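Local coordinates for malonyl-CoA-[acyl-carrier-protein] transacylase (Coxiella burnetii, PDB 3TQE) that probably transfers the malonyl group from coenzyme A to holo-acyl carrier protein, supplying malonyl units for fatty acid synthesis, at residues Ala106-Phe111 with Asp226-Pro231. Sequence-based numbering, arbitrary orientation.
Sequences AGALKF and DSPKVP
The pyrrolidine ring of P228 turns one face to A108, whose CB lies over it and comes closest to CG at 3.9 Å. A106 sits at the ring's edge, with its CB 3.8 Å from P228 CB. The same methyl of A106 also reaches the backbone of V230, 3.6 Å from O. Two carbonyls hold the loops together. K229 N lies in the plane of the A106 carbonyl and donates to A106 O at 2.7 Å, nearly straight at 171°. D226 N donates to A108 O at 2.8 Å and lies on a lone pair, also in plane. A108 CA also makes a bent CA-H...O contact to D226 O, at 3.3 Å. K229 CB lies 3.4 Å from A106 O. With CG anti to the carbonyl carbon (chi1 -65°), CG too stays beside that oxygen, while the rest of the chain runs off from the contact. D226 CB rests near G107 O at 3.7 Å. V230 N is buried with no partner in the model. G107 has positive phi and closes helix 97-105 with a Schellman motif. The contact thus ties the end of this helix, which follows the predicted nucleophile S96, to the loop between helices 210-220 and 244-254. In that loop S227 OG bonds to N242 O, and P231 shares a backbone bond with M92 of strand 91-94, an outer strand of the parallel sheet.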
# COMPACT_ATOMS: atom_id res chain seq x y z
N ALA A 106 -0.32 13.43 -4.57
CA ALA A 106 0.82 14.30 -4.90
C ALA A 106 0.60 15.06 -6.21
O ALA A 106 1.43 15.86 -6.62
CB ALA A 106 2.10 13.46 -5.04
N GLY A 107 -0.48 14.76 -6.92
CA GLY A 107 -0.79 15.43 -8.16
C GLY A 107 -0.16 14.84 -9.40
O GLY A 107 -0.22 15.45 -10.46
N ALA A 108 0.39 13.64 -9.32
CA ALA A 108 1.07 13.04 -10.45
C ALA A 108 0.09 12.32 -11.37
O ALA A 108 0.29 12.28 -12.56
CB ALA A 108 2.12 12.07 -9.98
N LEU A 109 -0.96 11.74 -10.80
CA LEU A 109 -1.95 10.94 -11.54
C LEU A 109 -3.33 11.48 -11.28
O LEU A 109 -3.66 11.83 -10.14
CB LEU A 109 -2.00 9.47 -11.07
CG LEU A 109 -0.78 8.60 -11.18
CD1 LEU A 109 -1.09 7.22 -10.60
CD2 LEU A 109 -0.34 8.52 -12.65
N LYS A 110 -4.14 11.54 -12.32
CA LYS A 110 -5.53 11.93 -12.20
C LYS A 110 -6.27 10.81 -11.49
O LYS A 110 -6.12 9.65 -11.84
CB LYS A 110 -6.17 12.16 -13.57
CG LYS A 110 -7.60 12.64 -13.49
CD LYS A 110 -8.17 13.07 -14.83
CE LYS A 110 -9.60 13.50 -14.66
NZ LYS A 110 -10.01 14.55 -15.63
N PHE A 111 -7.07 11.16 -10.49
CA PHE A 111 -7.77 10.16 -9.69
C PHE A 111 -8.53 9.14 -10.53
O PHE A 111 -8.36 7.95 -10.34
CB PHE A 111 -8.68 10.84 -8.68
CG PHE A 111 -9.52 9.91 -7.90
CD1 PHE A 111 -8.94 8.89 -7.20
CD2 PHE A 111 -10.87 10.04 -7.87
CE1 PHE A 111 -9.68 8.03 -6.49
CE2 PHE A 111 -11.63 9.15 -7.13
CZ PHE A 111 -11.03 8.15 -6.46
N ASP A 226 2.09 13.60 -14.33
CA ASP A 226 2.71 14.88 -14.03
C ASP A 226 3.76 14.71 -12.94
O ASP A 226 3.79 13.70 -12.25
CB ASP A 226 1.65 15.87 -13.59
CG ASP A 226 0.76 16.33 -14.72
OD1 ASP A 226 1.12 16.15 -15.90
OD2 ASP A 226 -0.31 16.90 -14.42
N SER A 227 4.63 15.70 -12.77
CA SER A 227 5.63 15.57 -11.72
C SER A 227 4.90 15.71 -10.39
O SER A 227 4.07 16.60 -10.24
CB SER A 227 6.75 16.60 -11.84
OG SER A 227 7.67 16.23 -12.85
N PRO A 228 5.20 14.83 -9.43
CA PRO A 228 4.57 14.96 -8.13
C PRO A 228 4.93 16.28 -7.49
O PRO A 228 6.06 16.74 -7.59
CB PRO A 228 5.17 13.77 -7.33
CG PRO A 228 5.59 12.80 -8.36
CD PRO A 228 6.10 13.66 -9.46
N LYS A 229 3.97 16.86 -6.79
CA LYS A 229 4.15 18.13 -6.10
C LYS A 229 4.58 17.98 -4.64
O LYS A 229 4.93 18.95 -3.97
CB LYS A 229 2.85 18.91 -6.20
CG LYS A 229 2.50 19.28 -7.61
CD LYS A 229 1.37 20.28 -7.65
CE LYS A 229 0.97 20.62 -9.08
NZ LYS A 229 2.15 20.83 -9.99
N VAL A 230 4.55 16.75 -4.15
CA VAL A 230 5.07 16.36 -2.86
C VAL A 230 5.88 15.10 -3.19
O VAL A 230 5.43 14.29 -4.01
CB VAL A 230 3.93 15.97 -1.88
CG1 VAL A 230 4.48 15.36 -0.60
CG2 VAL A 230 3.01 17.18 -1.59
N PRO A 231 7.06 14.95 -2.60
CA PRO A 231 7.85 13.79 -2.90
C PRO A 231 7.16 12.51 -2.48
O PRO A 231 6.63 12.45 -1.38
CB PRO A 231 9.12 13.98 -2.09
CG PRO A 231 9.07 15.30 -1.55
CD PRO A 231 7.74 15.89 -1.70